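Local atomic coordinates of F-actin-capping protein subunit alpha (PDB entry 4AKR), a protein that caps the fast-growing barbed ends of actin filaments independently of calcium, blocking subunit exchange there without severing the filaments. Residues A[46-58]-A[68-80]. Numbering follows the deposited sequence.
Sequences STFREYNTSQMVS and ITKEGEISNNEYL
Arg49 reaches from the helix 44-55 to Glu73 and Asn76. From CB the chain runs extended to NE (chi1 165°, CG anti to the backbone N), which carries the head group clear of the helix. CD makes a close carbon-to-oxygen contact with Asn76 OD1 (3.1 Å). NE makes two weak, bent bonds to the Glu73 carboxylate, whereas NH2 donates to Glu73 OE2 in a nearly straight salt bridge (166°); its 2.5 Å is unusually short and doubtful as a length, but the pairing is clear. That oxygen sits at the guanidinium edge, although guanidinium and carboxylate planes are 47° apart; Asn76 ND2 lies over one face. An alanine here would probably leave Glu73 without its cationic mate and take away the flat group that Asn76 ND2 lies over. Lower down, Thr53 sets CG2 3.9 Å from Ile68 CG2 and CB against Lys70 CG at 3.7 Å; Lys70 NZ continues to a weak salt bridge with Glu50. Where the helix ends in a Schellman motif, with Met56 at positive phi, Ile68 N donates to Val57 O (2.9 Å), Met56 CA approaches Ile68 O (3.3 Å) in a CH···O contact, and Val57 CG2 packs on Ile68 CB (3.7 Å). Tyr90 of strand 86-91 touches both Val57 and Ile68. Backbone bonding and apolar packing thus join the helix end to the loop before edge strand 73-75, while at mid-helix NE and NH2 grip one carboxylate, probably fixing the Arg49 head group's rotation.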
loop_
_atom_site.group_PDB
_atom_site.type_symbol
_atom_site.label_atom_id
_atom_site.label_comp_id
_atom_site.label_asym_id
_atom_site.label_seq_id
_atom_site.Cartn_x
_atom_site.Cartn_y
_atom_site.Cartn_z
ATOM N N SER A 46 0.240 9.416 22.930
ATOM C CA SER A 46 -1.068 9.180 22.346
ATOM C C SER A 46 -0.942 8.561 20.947
ATOM O O SER A 46 -1.726 7.691 20.570
ATOM C CB SER A 46 -1.836 10.503 22.274
ATOM O OG SER A 46 -3.035 10.374 21.522
ATOM N N THR A 47 0.059 9.010 20.195
ATOM C CA THR A 47 0.299 8.540 18.839
ATOM C C THR A 47 0.716 7.071 18.781
ATOM O O THR A 47 0.090 6.266 18.080
ATOM C CB THR A 47 1.380 9.408 18.160
ATOM O OG1 THR A 47 0.909 10.760 18.062
ATOM C CG2 THR A 47 1.702 8.885 16.775
ATOM N N PHE A 48 1.777 6.721 19.503
ATOM C CA PHE A 48 2.247 5.338 19.525
ATOM C C PHE A 48 1.160 4.411 20.085
ATOM O O PHE A 48 0.939 3.307 19.573
ATOM C CB PHE A 48 3.521 5.226 20.365
ATOM C CG PHE A 48 4.749 5.773 19.689
ATOM C CD1 PHE A 48 4.759 7.056 19.158
ATOM C CD2 PHE A 48 5.911 5.012 19.617
ATOM C CE1 PHE A 48 5.914 7.575 18.563
ATOM C CE2 PHE A 48 7.067 5.519 19.029
ATOM C CZ PHE A 48 7.070 6.806 18.499
ATOM N N ARG A 49 0.483 4.866 21.133
ATOM C CA ARG A 49 -0.594 4.091 21.743
ATOM C C ARG A 49 -1.683 3.717 20.722
ATOM O O ARG A 49 -2.195 2.588 20.717
ATOM C CB ARG A 49 -1.197 4.895 22.899
ATOM C CG ARG A 49 -2.533 4.396 23.404
ATOM C CD ARG A 49 -2.905 5.107 24.693
ATOM N NE ARG A 49 -4.295 4.873 25.059
ATOM C CZ ARG A 49 -5.313 5.598 24.610
ATOM N NH1 ARG A 49 -5.089 6.607 23.778
ATOM N NH2 ARG A 49 -6.553 5.315 24.987
ATOM N N GLU A 50 -2.031 4.671 19.861
ATOM C CA GLU A 50 -3.051 4.461 18.831
ATOM C C GLU A 50 -2.622 3.362 17.856
ATOM O O GLU A 50 -3.417 2.501 17.491
ATOM C CB GLU A 50 -3.306 5.773 18.086
ATOM C CG GLU A 50 -4.180 5.669 16.842
ATOM C CD GLU A 50 -5.536 5.026 17.100
ATOM O OE1 GLU A 50 -6.082 5.207 18.208
ATOM O OE2 GLU A 50 -6.062 4.353 16.183
ATOM N N TYR A 51 -1.357 3.400 17.448
ATOM C CA TYR A 51 -0.804 2.399 16.543
ATOM C C TYR A 51 -0.753 1.027 17.224
ATOM O O TYR A 51 -1.332 0.055 16.730
ATOM C CB TYR A 51 0.617 2.792 16.122
ATOM C CG TYR A 51 1.281 1.795 15.199
ATOM C CD1 TYR A 51 1.054 1.829 13.820
ATOM C CD2 TYR A 51 2.108 0.795 15.707
ATOM C CE1 TYR A 51 1.633 0.892 12.976
ATOM C CE2 TYR A 51 2.692 -0.147 14.874
ATOM C CZ TYR A 51 2.453 -0.094 13.511
ATOM O OH TYR A 51 3.058 -1.008 12.684
ATOM N N ASN A 52 -0.058 0.957 18.358
ATOM C CA ASN A 52 0.085 -0.299 19.084
ATOM C C ASN A 52 -1.240 -1.011 19.307
ATOM O O ASN A 52 -1.376 -2.195 18.998
ATOM C CB ASN A 52 0.754 -0.082 20.443
ATOM C CG ASN A 52 2.207 0.305 20.324
ATOM O OD1 ASN A 52 2.908 -0.140 19.413
ATOM N ND2 ASN A 52 2.678 1.123 21.259
ATOM N N THR A 53 -2.216 -0.285 19.838
ATOM C CA THR A 53 -3.512 -0.881 20.125
ATOM C C THR A 53 -4.351 -1.221 18.896
ATOM O O THR A 53 -5.049 -2.227 18.900
ATOM C CB THR A 53 -4.335 0.015 21.077
ATOM O OG1 THR A 53 -4.359 1.352 20.571
ATOM C CG2 THR A 53 -3.721 0.024 22.470
ATOM N N SER A 54 -4.291 -0.406 17.847
ATOM C CA SER A 54 -5.082 -0.704 16.657
ATOM C C SER A 54 -4.465 -1.845 15.860
ATOM O O SER A 54 -5.162 -2.552 15.141
ATOM C CB SER A 54 -5.255 0.548 15.785
ATOM O OG SER A 54 -4.014 1.147 15.474
ATOM N N GLN A 55 -3.157 -2.026 15.998
ATOM C CA GLN A 55 -2.446 -3.114 15.327
ATOM C C GLN A 55 -2.572 -4.371 16.182
ATOM O O GLN A 55 -2.308 -5.484 15.715
ATOM C CB GLN A 55 -0.962 -2.782 15.189
ATOM C CG GLN A 55 -0.640 -1.781 14.111
ATOM C CD GLN A 55 -0.758 -2.376 12.723
ATOM O OE1 GLN A 55 -0.177 -3.425 12.435
ATOM N NE2 GLN A 55 -1.502 -1.704 11.852
ATOM N N MET A 56 -2.978 -4.184 17.438
ATOM C CA MET A 56 -3.107 -5.292 18.369
ATOM C C MET A 56 -1.777 -6.057 18.412
ATOM O O MET A 56 -1.718 -7.259 18.150
ATOM C CB MET A 56 -4.243 -6.232 17.953
ATOM C CG MET A 56 -5.599 -5.545 17.760
ATOM S SD MET A 56 -7.009 -6.666 17.926
ATOM C CE MET A 56 -6.921 -7.598 16.435
ATOM N N VAL A 57 -0.710 -5.333 18.730
ATOM C CA VAL A 57 0.613 -5.925 18.834
ATOM C C VAL A 57 0.622 -6.973 19.962
ATOM O O VAL A 57 -0.198 -6.931 20.873
ATOM C CB VAL A 57 1.685 -4.838 19.126
ATOM C CG1 VAL A 57 1.753 -3.840 17.963
ATOM C CG2 VAL A 57 1.356 -4.114 20.443
ATOM N N SER A 58 1.545 -7.921 19.880
ATOM C CA SER A 58 1.661 -8.972 20.886
ATOM C C SER A 58 2.874 -8.709 21.768
ATOM O O SER A 58 3.823 -8.035 21.362
ATOM C CB SER A 58 1.803 -10.336 20.218
ATOM O OG SER A 58 3.038 -10.425 19.537
ATOM N N ILE A 68 -2.047 -6.427 23.094
ATOM C CA ILE A 68 -2.248 -5.062 23.563
ATOM C C ILE A 68 -3.371 -4.521 22.668
ATOM O O ILE A 68 -3.153 -4.263 21.479
ATOM C CB ILE A 68 -0.989 -4.187 23.364
ATOM C CG1 ILE A 68 0.176 -4.727 24.205
ATOM C CG2 ILE A 68 -1.306 -2.741 23.722
ATOM C CD1 ILE A 68 -0.107 -4.799 25.689
ATOM N N THR A 69 -4.565 -4.364 23.236
ATOM C CA THR A 69 -5.722 -3.883 22.477
ATOM C C THR A 69 -6.487 -2.818 23.243
ATOM O O THR A 69 -6.246 -2.608 24.429
ATOM C CB THR A 69 -6.711 -5.019 22.200
ATOM O OG1 THR A 69 -7.437 -5.311 23.404
ATOM C CG2 THR A 69 -5.969 -6.273 21.735
ATOM N N LYS A 70 -7.417 -2.151 22.567
ATOM C CA LYS A 70 -8.213 -1.117 23.219
ATOM C C LYS A 70 -9.269 -1.785 24.079
ATOM O O LYS A 70 -9.698 -1.227 25.085
ATOM C CB LYS A 70 -8.904 -0.215 22.197
ATOM C CG LYS A 70 -7.963 0.576 21.297
ATOM C CD LYS A 70 -8.749 1.432 20.303
ATOM C CE LYS A 70 -7.845 2.052 19.234
ATOM N NZ LYS A 70 -8.634 2.871 18.262
ATOM N N GLU A 71 -9.689 -2.983 23.684
ATOM C CA GLU A 71 -10.706 -3.694 24.445
ATOM C C GLU A 71 -10.178 -4.217 25.775
ATOM O O GLU A 71 -10.958 -4.504 26.680
ATOM C CB GLU A 71 -11.287 -4.856 23.644
ATOM C CG GLU A 71 -12.434 -5.547 24.378
ATOM C CD GLU A 71 -13.594 -4.608 24.674
ATOM O OE1 GLU A 71 -13.764 -3.607 23.940
ATOM O OE2 GLU A 71 -14.344 -4.874 25.635
ATOM N N GLY A 72 -8.861 -4.345 25.893
ATOM C CA GLY A 72 -8.285 -4.823 27.136
ATOM C C GLY A 72 -7.635 -3.691 27.911
ATOM O O GLY A 72 -7.052 -3.901 28.978
ATOM N N GLU A 73 -7.734 -2.482 27.365
ATOM C CA GLU A 73 -7.151 -1.299 27.984
ATOM C C GLU A 73 -7.893 -0.893 29.263
ATOM O O GLU A 73 -9.082 -0.604 29.233
ATOM C CB GLU A 73 -7.157 -0.144 26.971
ATOM C CG GLU A 73 -6.443 1.114 27.429
ATOM C CD GLU A 73 -6.203 2.095 26.288
ATOM O OE1 GLU A 73 -5.462 1.743 25.350
ATOM O OE2 GLU A 73 -6.750 3.215 26.324
ATOM N N ILE A 74 -7.184 -0.887 30.387
ATOM C CA ILE A 74 -7.774 -0.513 31.669
ATOM C C ILE A 74 -7.392 0.933 31.952
ATOM O O ILE A 74 -8.189 1.728 32.448
ATOM C CB ILE A 74 -7.232 -1.390 32.816
ATOM C CG1 ILE A 74 -7.504 -2.866 32.523
ATOM C CG2 ILE A 74 -7.888 -0.987 34.123
ATOM C CD1 ILE A 74 -6.857 -3.820 33.509
ATOM N N SER A 75 -6.147 1.245 31.623
ATOM C CA SER A 75 -5.567 2.569 31.790
ATOM C C SER A 75 -4.782 2.840 30.513
ATOM O O SER A 75 -4.673 1.963 29.651
ATOM C CB SER A 75 -4.627 2.571 32.993
ATOM O OG SER A 75 -3.689 3.628 32.922
ATOM N N ASN A 76 -4.227 4.040 30.392
ATOM C CA ASN A 76 -3.458 4.406 29.208
ATOM C C ASN A 76 -2.247 3.488 28.999
ATOM O O ASN A 76 -1.715 3.382 27.888
ATOM C CB ASN A 76 -2.999 5.859 29.331
ATOM C CG ASN A 76 -2.686 6.490 27.990
ATOM O OD1 ASN A 76 -1.696 6.145 27.336
ATOM N ND2 ASN A 76 -3.537 7.420 27.567
ATOM N N ASN A 77 -1.814 2.823 30.064
ATOM C CA ASN A 77 -0.669 1.928 29.974
ATOM C C ASN A 77 -0.903 0.586 30.653
ATOM O O ASN A 77 0.047 -0.130 30.974
ATOM C CB ASN A 77 0.559 2.597 30.586
ATOM C CG ASN A 77 0.849 3.933 29.957
ATOM O OD1 ASN A 77 0.083 4.887 30.125
ATOM N ND2 ASN A 77 1.947 4.015 29.208
ATOM N N GLU A 78 -2.163 0.239 30.872
ATOM C CA GLU A 78 -2.464 -1.027 31.517
ATOM C C GLU A 78 -3.436 -1.842 30.690
ATOM O O GLU A 78 -4.491 -1.358 30.283
ATOM C CB GLU A 78 -3.022 -0.790 32.919
ATOM C CG GLU A 78 -2.021 -0.162 33.871
ATOM C CD GLU A 78 -2.635 0.131 35.226
ATOM O OE1 GLU A 78 -3.705 0.777 35.264
ATOM O OE2 GLU A 78 -2.054 -0.282 36.250
ATOM N N TYR A 79 -3.068 -3.093 30.455
ATOM C CA TYR A 79 -3.872 -3.990 29.647
ATOM C C TYR A 79 -4.162 -5.291 30.377
ATOM O O TYR A 79 -3.273 -5.903 30.973
ATOM C CB TYR A 79 -3.151 -4.223 28.317
ATOM C CG TYR A 79 -3.028 -2.930 27.540
ATOM C CD1 TYR A 79 -1.989 -2.026 27.802
ATOM C CD2 TYR A 79 -4.033 -2.534 26.656
ATOM C CE1 TYR A 79 -1.968 -0.751 27.215
ATOM C CE2 TYR A 79 -4.021 -1.270 26.061
ATOM C CZ TYR A 79 -2.994 -0.383 26.350
ATOM O OH TYR A 79 -3.035 0.882 25.811
ATOM N N LEU A 80 -5.431 -5.682 30.333
ATOM C CA LEU A 80 -5.919 -6.886 30.981
ATOM C C LEU A 80 -5.690 -8.123 30.125
ATOM O O LEU A 80 -5.870 -8.103 28.905
ATOM C CB LEU A 80 -7.415 -6.739 31.276
ATOM C CG LEU A 80 -8.102 -7.880 32.037
ATOM C CD1 LEU A 80 -7.561 -7.953 33.462
ATOM C CD2 LEU A 80 -9.603 -7.645 32.072
#